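Local coordinates for 6-phosphogluconate dehydrogenase (Pseudomonas syringae, PDB 5U5G), which probably reduces 2-oxopropylphosphonate with an NADP cofactor, a late step in the biosynthesis of the antibiotic fosfomycin in pseudomonads, at residues 172-177 with 244-249; 180-185 with 260-265; 218-223 with 278-283. One frame throughout, in Å; residues are numbered along the deposited sequence.

In the fold
The three contacts lie in the helical part of the chain that follows the cofactor-binding sheet, and their segments come along it in the order 1, 2, 3, 1, 2, 3. Interactions 1 and 2 share the long helix 168-196, with centres about 12 Å apart; their other halves, on helices 236-247 and 257-273, touch where Met263 packs against Ala246 and Arg247. Interaction 3 is centred about 12 Å from interaction 2 and about 20 Å from interaction 1, and meets interaction 2 where Leu184 packs on Ala221 and Gln279. Helices distant in sequence are thereby packed round helix 168-196, which lines the phosphonate site, and against the second subunit.

Interaction 1. Residues 172-177 with 244-249; sequences LKILNN and ELARRR. With 7VD ((2-oxopropyl)phosphonic acid), chain F.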
loop_
_atom_site.group_PDB
_atom_site.type_symbol
_atom_site.label_atom_id
_atom_site.label_comp_id
_atom_site.label_asym_id
_atom_site.label_seq_id
_atom_site.Cartn_x
_atom_site.Cartn_y
_atom_site.Cartn_z
ATOM N N LEU A 172 -1.062 10.440 -14.574
ATOM C CA LEU A 172 -1.427 9.960 -13.245
ATOM C C LEU A 172 -1.404 8.433 -13.161
ATOM O O LEU A 172 -0.964 7.861 -12.151
ATOM C CB LEU A 172 -2.807 10.503 -12.884
ATOM C CG LEU A 172 -2.795 12.009 -12.610
ATOM C CD1 LEU A 172 -4.192 12.584 -12.759
ATOM C CD2 LEU A 172 -2.236 12.257 -11.212
ATOM N N LYS A 173 -1.892 7.758 -14.203
ATOM C CA LYS A 173 -1.914 6.300 -14.206
ATOM C C LYS A 173 -0.504 5.729 -14.127
ATOM O O LYS A 173 -0.249 4.801 -13.348
ATOM C CB LYS A 173 -2.634 5.792 -15.469
ATOM C CG LYS A 173 -2.443 4.280 -15.768
ATOM C CD LYS A 173 -3.209 3.392 -14.760
ATOM C CE LYS A 173 -3.005 1.878 -15.078
ATOM N NZ LYS A 173 -3.452 0.999 -13.944
ATOM N N ILE A 174 0.429 6.292 -14.907
ATOM C CA ILE A 174 1.800 5.779 -14.946
ATOM C C ILE A 174 2.474 5.935 -13.580
ATOM O O ILE A 174 3.181 5.037 -13.104
ATOM C CB ILE A 174 2.590 6.500 -16.058
ATOM C CG1 ILE A 174 2.039 6.138 -17.446
ATOM C CG2 ILE A 174 4.078 6.184 -15.969
ATOM C CD1 ILE A 174 2.508 7.087 -18.545
ATOM N N LEU A 175 2.270 7.078 -12.936
ATOM C CA LEU A 175 2.777 7.290 -11.582
ATOM C C LEU A 175 2.099 6.356 -10.574
ATOM O O LEU A 175 2.754 5.831 -9.662
ATOM C CB LEU A 175 2.557 8.749 -11.198
ATOM C CG LEU A 175 3.713 9.742 -11.049
ATOM C CD1 LEU A 175 5.026 9.301 -11.648
ATOM C CD2 LEU A 175 3.290 11.086 -11.601
ATOM N N ASN A 176 0.783 6.159 -10.708
ATOM C CA ASN A 176 0.092 5.181 -9.874
ATOM C C ASN A 176 0.756 3.812 -9.970
ATOM O O ASN A 176 1.002 3.150 -8.949
ATOM C CB ASN A 176 -1.374 5.087 -10.288
ATOM C CG ASN A 176 -2.089 3.951 -9.605
ATOM O OD1 ASN A 176 -2.553 4.102 -8.472
ATOM N ND2 ASN A 176 -2.186 2.800 -10.286
ATOM N N ASN A 177 1.091 3.396 -11.196
ATOM C CA ASN A 177 1.610 2.054 -11.425
ATOM C C ASN A 177 3.067 1.913 -11.018
ATOM O O ASN A 177 3.495 0.811 -10.663
ATOM C CB ASN A 177 1.424 1.670 -12.888
ATOM C CG ASN A 177 0.028 1.189 -13.167
ATOM O OD1 ASN A 177 -0.936 1.677 -12.563
ATOM N ND2 ASN A 177 -0.094 0.209 -14.052
ATOM N N GLU A 244 8.482 1.215 -18.266
ATOM C CA GLU A 244 9.212 1.909 -19.315
ATOM C C GLU A 244 8.579 3.263 -19.627
ATOM O O GLU A 244 9.288 4.244 -19.876
ATOM C CB GLU A 244 9.276 1.021 -20.559
ATOM C CG GLU A 244 9.994 1.637 -21.750
ATOM C CD GLU A 244 11.453 1.913 -21.472
ATOM O OE1 GLU A 244 12.028 1.263 -20.561
ATOM O OE2 GLU A 244 12.022 2.786 -22.169
ATOM N N LEU A 245 7.250 3.353 -19.598
ATOM C CA LEU A 245 6.630 4.671 -19.724
ATOM C C LEU A 245 7.097 5.600 -18.604
ATOM O O LEU A 245 7.410 6.772 -18.849
ATOM C CB LEU A 245 5.111 4.546 -19.734
ATOM C CG LEU A 245 4.514 3.771 -20.914
ATOM C CD1 LEU A 245 3.033 3.545 -20.690
ATOM C CD2 LEU A 245 4.758 4.509 -22.226
ATOM N N ALA A 246 7.206 5.074 -17.379
ATOM C CA ALA A 246 7.677 5.875 -16.250
ATOM C C ALA A 246 9.155 6.222 -16.393
ATOM O O ALA A 246 9.569 7.346 -16.077
ATOM C CB ALA A 246 7.439 5.119 -14.939
ATOM N N ARG A 247 9.964 5.259 -16.846
ATOM C CA ARG A 247 11.390 5.505 -17.031
ATOM C C ARG A 247 11.629 6.658 -17.994
ATOM O O ARG A 247 12.513 7.491 -17.769
ATOM C CB ARG A 247 12.098 4.253 -17.546
ATOM C CG ARG A 247 13.618 4.390 -17.552
ATOM C CD ARG A 247 14.305 3.294 -18.363
ATOM N NE ARG A 247 14.007 3.394 -19.789
ATOM C CZ ARG A 247 14.582 4.270 -20.614
ATOM N NH1 ARG A 247 15.485 5.127 -20.150
ATOM N NH2 ARG A 247 14.252 4.294 -21.899
ATOM N N ARG A 248 10.850 6.717 -19.076
ATOM C CA ARG A 248 11.040 7.768 -20.059
ATOM C C ARG A 248 10.654 9.141 -19.525
ATOM O O ARG A 248 10.970 10.148 -20.165
ATOM C CB ARG A 248 10.231 7.448 -21.302
ATOM C CG ARG A 248 10.573 6.134 -21.967
ATOM C CD ARG A 248 9.807 6.052 -23.269
ATOM N NE ARG A 248 9.975 7.269 -24.057
ATOM C CZ ARG A 248 9.020 8.181 -24.198
ATOM N NH1 ARG A 248 7.877 7.993 -23.559
ATOM N NH2 ARG A 248 9.183 9.299 -24.907
ATOM N N ARG A 249 9.984 9.211 -18.376
ATOM C CA ARG A 249 9.602 10.485 -17.791
ATOM C C ARG A 249 10.480 10.874 -16.607
ATOM O O ARG A 249 10.227 11.903 -15.973
ATOM C CB ARG A 249 8.125 10.452 -17.397
ATOM C CG ARG A 249 7.237 10.060 -18.565
ATOM C CD ARG A 249 5.750 10.175 -18.253
ATOM N NE ARG A 249 5.406 11.498 -17.741
ATOM C CZ ARG A 249 5.161 12.561 -18.499
ATOM N NH1 ARG A 249 5.214 12.468 -19.818
ATOM N NH2 ARG A 249 4.855 13.723 -17.927
HETATM P P1 7VD F . -3.870 -2.377 -11.890
HETATM C C1 7VD F . -2.882 -3.301 -13.100
HETATM O O2 7VD F . -3.568 -0.898 -11.838
HETATM O O3 7VD F . -5.351 -2.592 -12.094
HETATM O O4 7VD F . -3.418 -3.053 -10.619
HETATM C C6 7VD F . -2.071 -2.482 -14.072
HETATM O O7 7VD F . -2.493 -1.414 -14.517
HETATM C C8 7VD F . -0.733 -3.055 -14.451
#
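Ile174 of helix 168-196 packs on Leu245 and Ala246 of helix 236-247, a helix-to-helix contact in the helical part of the chain that follows the cofactor-binding sheet, consistent with the β-hydroxyacid dehydrogenase family. The tight part is apolar and centres on this one isoleucine. Its two branches divide the work: CG2 of Ile174, anti to its own backbone N, rests on Ala246, 3.7 Å from Ala246 CB and 3.6 Å from Ala246 N, while CG1 turns beside the isoleucine's backbone N (chi1 -67°) and carries CD1 to within 3.8 Å of Leu245 CB. The isoleucine and leucine side chains meet at about a right angle, and Pro101 also touches Ile174. Backbones can come close because Ala246 is small: the CA atoms of Ile174 and Ala246 are 6.0 Å apart.

Toward the end of the second segment the packing loosens: Arg249 CD comes only to 4.5 Å from Ile174 CD1, and the arginine's NH2 goes on to Gln197 of the second subunit. Farther out, on the face turned from helix 168-196, exposed Arg247 grips Glu244 side-on, NE and NH2 each taking one carboxylate oxygen; this salt bridge belongs to the surface of its own helix.

Lys173 and Asn177, on the same helix as Ile174, hold the phosphonate ligand. Lys173 NZ donates to the ligand keto oxygen O7 and also reaches Val123 O. Asn177 OD1 accepts from both Lys173 NZ and Asn176 ND2, in its carbonyl plane in each case, which fixes the amide's rotation and leaves its nitrogen facing the ligand. That second grip on the ketone is nearly straight: Asn177 ND2 lies 2.9 Å from O7, with an N-H...O angle of 163°.

Interaction 2. Residues 180-185 with 260-265; sequences ESINLA and TLAMTT. With 7VD ((2-oxopropyl)phosphonic acid), chain F.
Between residues 180-185 and 260-265 the backbones are nearest at Ile182 and Ala262, whose CA atoms lie 5.7 Å apart. Ala262 points its methyl at the partner helix and sets it between two consecutive residues: CB is 3.9 Å from Ile182 CG1 and 4.1 Å from Ser181 CB. The isoleucine meets it with CG1, the branch turned beside the backbone N (chi1 -65°). Ser181 offers its methylene, while its hydroxyl bonds back to Asn177 O in the same helix.

Thr264 and Thr265 turn their hydroxyls to their own helix. Thr265 OG1, 2.7 Å from Leu261 O, joins Thr264 OG1 and Thr265 N in donating to that carbonyl, which is thus gripped by three bonds.

Glu180 leaves helix 168-196 on another side. Its extended chain brings OE2 to 2.5 Å from O2 of the phosphonate. OE1 is held in a salt bridge by Arg239, which, with a weak bond from Asn176 ND2 to OE2, probably steadies the carboxylate. The alanine methyl packs on one side of helix 168-196, and Glu180 on another side lines the phosphonate pocket, a site to which Arg212 of the second subunit also contributes.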
loop_
_atom_site.group_PDB
_atom_site.type_symbol
_atom_site.label_atom_id
_atom_site.label_comp_id
_atom_site.label_asym_id
_atom_site.label_seq_id
_atom_site.Cartn_x
_atom_site.Cartn_y
_atom_site.Cartn_z
ATOM N N GLU A 180 2.588 1.017 -7.518
ATOM C CA GLU A 180 2.246 -0.404 -7.499
ATOM C C GLU A 180 3.500 -1.256 -7.536
ATOM O O GLU A 180 3.663 -2.192 -6.744
ATOM C CB GLU A 180 1.377 -0.757 -8.711
ATOM C CG GLU A 180 0.045 -0.051 -8.775
ATOM C CD GLU A 180 -0.800 -0.516 -9.952
ATOM O OE1 GLU A 180 -0.230 -1.115 -10.884
ATOM O OE2 GLU A 180 -2.033 -0.269 -9.939
ATOM N N SER A 181 4.383 -0.948 -8.487
ATOM C CA SER A 181 5.565 -1.763 -8.729
ATOM C C SER A 181 6.475 -1.772 -7.512
ATOM O O SER A 181 7.014 -2.820 -7.134
ATOM C CB SER A 181 6.306 -1.242 -9.962
ATOM O OG SER A 181 5.412 -1.067 -11.055
ATOM N N ILE A 182 6.650 -0.611 -6.881
ATOM C CA ILE A 182 7.468 -0.535 -5.674
ATOM C C ILE A 182 6.814 -1.311 -4.537
ATOM O O ILE A 182 7.480 -2.058 -3.812
ATOM C CB ILE A 182 7.703 0.932 -5.277
ATOM C CG1 ILE A 182 8.526 1.641 -6.361
ATOM C CG2 ILE A 182 8.412 0.974 -3.929
ATOM C CD1 ILE A 182 8.428 3.195 -6.326
ATOM N N ASN A 183 5.498 -1.120 -4.348
ATOM C CA ASN A 183 4.788 -1.826 -3.286
ATOM C C ASN A 183 4.850 -3.331 -3.490
ATOM O O ASN A 183 5.021 -4.093 -2.525
ATOM C CB ASN A 183 3.317 -1.389 -3.229
ATOM C CG ASN A 183 3.150 0.080 -2.852
ATOM O OD1 ASN A 183 4.105 0.738 -2.456
ATOM N ND2 ASN A 183 1.931 0.584 -2.961
ATOM N N LEU A 184 4.650 -3.775 -4.735
ATOM C CA LEU A 184 4.641 -5.200 -5.039
ATOM C C LEU A 184 6.001 -5.820 -4.776
ATOM O O LEU A 184 6.098 -6.874 -4.141
ATOM C CB LEU A 184 4.219 -5.424 -6.493
ATOM C CG LEU A 184 4.187 -6.892 -6.968
ATOM C CD1 LEU A 184 3.282 -7.744 -6.082
ATOM C CD2 LEU A 184 3.728 -6.979 -8.416
ATOM N N ALA A 185 7.072 -5.183 -5.266
ATOM C CA ALA A 185 8.403 -5.742 -5.049
ATOM C C ALA A 185 8.760 -5.753 -3.569
ATOM O O ALA A 185 9.376 -6.707 -3.081
ATOM C CB ALA A 185 9.446 -4.960 -5.844
ATOM N N THR A 260 13.776 3.821 -9.947
ATOM C CA THR A 260 14.735 3.200 -10.852
ATOM C C THR A 260 14.973 1.735 -10.489
ATOM O O THR A 260 15.121 0.887 -11.378
ATOM C CB THR A 260 16.044 4.002 -10.850
ATOM O OG1 THR A 260 15.835 5.255 -11.533
ATOM C CG2 THR A 260 17.140 3.250 -11.562
ATOM N N LEU A 261 14.982 1.407 -9.193
ATOM C CA LEU A 261 15.103 0.002 -8.795
ATOM C C LEU A 261 13.910 -0.815 -9.278
ATOM O O LEU A 261 14.074 -1.949 -9.747
ATOM C CB LEU A 261 15.260 -0.120 -7.277
ATOM C CG LEU A 261 15.520 -1.531 -6.739
ATOM C CD1 LEU A 261 16.784 -2.165 -7.343
ATOM C CD2 LEU A 261 15.627 -1.458 -5.217
ATOM N N ALA A 262 12.705 -0.245 -9.200
ATOM C CA ALA A 262 11.519 -0.956 -9.672
ATOM C C ALA A 262 11.584 -1.220 -11.175
ATOM O O ALA A 262 11.201 -2.298 -11.637
ATOM C CB ALA A 262 10.260 -0.169 -9.318
ATOM N N MET A 263 12.077 -0.256 -11.951
ATOM C CA MET A 263 12.220 -0.462 -13.392
ATOM C C MET A 263 13.213 -1.583 -13.695
ATOM O O MET A 263 12.913 -2.499 -14.470
ATOM C CB MET A 263 12.652 0.843 -14.067
ATOM C CG MET A 263 11.715 1.975 -13.768
ATOM S SD MET A 263 12.399 3.611 -14.065
ATOM C CE MET A 263 11.021 4.607 -13.514
ATOM N N THR A 264 14.407 -1.532 -13.090
ATOM C CA THR A 264 15.397 -2.567 -13.366
ATOM C C THR A 264 14.941 -3.928 -12.843
ATOM O O THR A 264 15.121 -4.944 -13.523
ATOM C CB THR A 264 16.754 -2.195 -12.767
ATOM O OG1 THR A 264 16.631 -2.083 -11.345
ATOM C CG2 THR A 264 17.237 -0.870 -13.321
ATOM N N THR A 265 14.331 -3.967 -11.651
ATOM C CA THR A 265 13.953 -5.244 -11.049
ATOM C C THR A 265 12.968 -6.005 -11.929
ATOM O O THR A 265 13.142 -7.204 -12.186
ATOM C CB THR A 265 13.349 -5.041 -9.652
ATOM O OG1 THR A 265 14.307 -4.431 -8.773
ATOM C CG2 THR A 265 12.932 -6.384 -9.062
HETATM P P1 7VD F . -3.870 -2.377 -11.890
HETATM C C1 7VD F . -2.882 -3.301 -13.100
HETATM O O2 7VD F . -3.568 -0.898 -11.838
HETATM O O3 7VD F . -5.351 -2.592 -12.094
HETATM O O4 7VD F . -3.418 -3.053 -10.619
HETATM C C6 7VD F . -2.071 -2.482 -14.072
HETATM O O7 7VD F . -2.493 -1.414 -14.517
HETATM C C8 7VD F . -0.733 -3.055 -14.451
#

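Interaction 3. Residues 218-223 with 278-283; sequences MDVALG and DQCQYF
Val220 overlaps two consecutive residues of the 3-10 segment 279-281, laying CG1 against Cys280 SG at 3.9 Å and against Gln279 NE2 at the same distance. This methyl is the one anti to the backbone N (chi1 172°), and the valine and glutamine side chains cross at about a right angle.

At the next residue, Ala221, the contact changes character. Phe283 brings the edge of its ring to the backbone of helix 216-226: CE2 is 3.7 Å from Ala221 O, which lies near the ring plane, and Ala221 CB touches the same carbon only loosely. Ile188 and Ser192 of helix 168-196 also pack on this phenyl group, so it bridges two helices.

The turn that presents these side chains is shaped by Asp278. Its OD1 accepts from Cys280 N, 2.9 Å away and nearly straight at 166°, through the lone pair turned from the other carboxylate oxygen; this is an Asx turn leading into the 3-10 segment. Beyond CG the Gln279 chain is extended, with both ends of its amide occupied: NE2 is hydrogen-bonded to Ser232 OG, and OE1 accepts from Arg239. The contact packs the chain's C-terminal region on helix 216-226, and Gln279, a second-shell residue, links it through Arg239 to the site of the bound phosphonate, the probable substrate.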
loop_
_atom_site.group_PDB
_atom_site.type_symbol
_atom_site.label_atom_id
_atom_site.label_comp_id
_atom_site.label_asym_id
_atom_site.label_seq_id
_atom_site.Cartn_x
_atom_site.Cartn_y
_atom_site.Cartn_z
ATOM N N MET A 218 0.213 -5.356 -1.763
ATOM C CA MET A 218 0.452 -6.383 -0.752
ATOM C C MET A 218 -0.640 -7.450 -0.798
ATOM O O MET A 218 -0.350 -8.652 -0.720
ATOM C CB MET A 218 0.529 -5.750 0.642
ATOM C CG MET A 218 0.530 -6.763 1.804
ATOM S SD MET A 218 1.944 -7.894 1.931
ATOM C CE MET A 218 3.195 -6.790 2.621
ATOM N N ASP A 219 -1.903 -7.025 -0.940
ATOM C CA ASP A 219 -2.997 -7.977 -1.149
ATOM C C ASP A 219 -2.727 -8.869 -2.355
ATOM O O ASP A 219 -2.901 -10.091 -2.290
ATOM C CB ASP A 219 -4.325 -7.239 -1.326
ATOM C CG ASP A 219 -4.791 -6.548 -0.049
ATOM O OD1 ASP A 219 -4.240 -6.836 1.041
ATOM O OD2 ASP A 219 -5.707 -5.706 -0.142
ATOM N N VAL A 220 -2.291 -8.269 -3.471
ATOM C CA VAL A 220 -1.977 -9.057 -4.661
ATOM C C VAL A 220 -0.909 -10.096 -4.338
ATOM O O VAL A 220 -1.044 -11.275 -4.677
ATOM C CB VAL A 220 -1.537 -8.139 -5.816
ATOM C CG1 VAL A 220 -1.017 -8.979 -6.979
ATOM C CG2 VAL A 220 -2.699 -7.265 -6.263
ATOM N N ALA A 221 0.168 -9.667 -3.673
ATOM C CA ALA A 221 1.283 -10.563 -3.400
ATOM C C ALA A 221 0.875 -11.677 -2.441
ATOM O O ALA A 221 1.277 -12.834 -2.616
ATOM C CB ALA A 221 2.456 -9.765 -2.835
ATOM N N LEU A 222 0.069 -11.338 -1.429
ATOM C CA LEU A 222 -0.441 -12.343 -0.495
ATOM C C LEU A 222 -1.396 -13.308 -1.182
ATOM O O LEU A 222 -1.334 -14.519 -0.949
ATOM C CB LEU A 222 -1.159 -11.672 0.668
ATOM C CG LEU A 222 -0.307 -10.901 1.666
ATOM C CD1 LEU A 222 -1.245 -10.010 2.469
ATOM C CD2 LEU A 222 0.420 -11.876 2.551
ATOM N N GLY A 223 -2.314 -12.785 -1.997
ATOM C CA GLY A 223 -3.190 -13.665 -2.755
ATOM C C GLY A 223 -2.410 -14.638 -3.616
ATOM O O GLY A 223 -2.775 -15.814 -3.736
ATOM N N ASP A 278 3.698 -14.131 -14.748
ATOM C CA ASP A 278 3.036 -13.234 -13.808
ATOM C C ASP A 278 4.017 -12.211 -13.240
ATOM O O ASP A 278 5.186 -12.521 -12.973
ATOM C CB ASP A 278 2.403 -14.046 -12.670
ATOM C CG ASP A 278 1.260 -13.314 -11.988
ATOM O OD1 ASP A 278 1.515 -12.476 -11.077
ATOM O OD2 ASP A 278 0.098 -13.583 -12.365
ATOM N N GLN A 279 3.524 -10.979 -13.053
ATOM C CA GLN A 279 4.296 -9.953 -12.355
ATOM C C GLN A 279 4.837 -10.458 -11.018
ATOM O O GLN A 279 5.936 -10.074 -10.606
ATOM C CB GLN A 279 3.429 -8.699 -12.133
ATOM C CG GLN A 279 2.105 -8.994 -11.420
ATOM C CD GLN A 279 1.268 -7.764 -11.143
ATOM O OE1 GLN A 279 1.684 -6.631 -11.416
ATOM N NE2 GLN A 279 0.063 -7.981 -10.614
ATOM N N CYS A 280 4.091 -11.323 -10.336
ATOM C CA CYS A 280 4.511 -11.848 -9.041
ATOM C C CYS A 280 5.601 -12.902 -9.139
ATOM O O CYS A 280 5.983 -13.443 -8.103
ATOM C CB CYS A 280 3.316 -12.431 -8.289
ATOM S SG CYS A 280 2.047 -11.218 -7.883
ATOM N N GLN A 281 6.122 -13.204 -10.332
ATOM C CA GLN A 281 7.237 -14.148 -10.435
ATOM C C GLN A 281 8.545 -13.599 -9.868
ATOM O O GLN A 281 9.538 -14.336 -9.812
ATOM C CB GLN A 281 7.412 -14.584 -11.892
ATOM C CG GLN A 281 6.579 -15.830 -12.234
ATOM C CD GLN A 281 7.020 -17.039 -11.422
ATOM O OE1 GLN A 281 8.118 -17.551 -11.618
ATOM N NE2 GLN A 281 6.179 -17.487 -10.495
ATOM N N TYR A 282 8.573 -12.333 -9.440
ATOM C CA TYR A 282 9.667 -11.879 -8.588
ATOM C C TYR A 282 9.891 -12.836 -7.415
ATOM O O TYR A 282 11.027 -12.997 -6.965
ATOM C CB TYR A 282 9.378 -10.465 -8.072
ATOM C CG TYR A 282 10.533 -9.807 -7.314
ATOM C CD1 TYR A 282 11.850 -9.978 -7.721
ATOM C CD2 TYR A 282 10.290 -8.974 -6.225
ATOM C CE1 TYR A 282 12.904 -9.349 -7.046
ATOM C CE2 TYR A 282 11.334 -8.344 -5.542
ATOM C CZ TYR A 282 12.630 -8.528 -5.960
ATOM O OH TYR A 282 13.651 -7.900 -5.273
ATOM N N PHE A 283 8.817 -13.462 -6.906
ATOM C CA PHE A 283 8.932 -14.475 -5.855
ATOM C C PHE A 283 9.974 -15.522 -6.213
ATOM O O PHE A 283 10.875 -15.816 -5.425
ATOM C CB PHE A 283 7.583 -15.175 -5.621
ATOM C CG PHE A 283 6.756 -14.579 -4.514
ATOM C CD1 PHE A 283 7.223 -14.565 -3.203
ATOM C CD2 PHE A 283 5.494 -14.061 -4.784
ATOM C CE1 PHE A 283 6.443 -14.016 -2.183
ATOM C CE2 PHE A 283 4.708 -13.530 -3.781
ATOM C CZ PHE A 283 5.183 -13.502 -2.477
#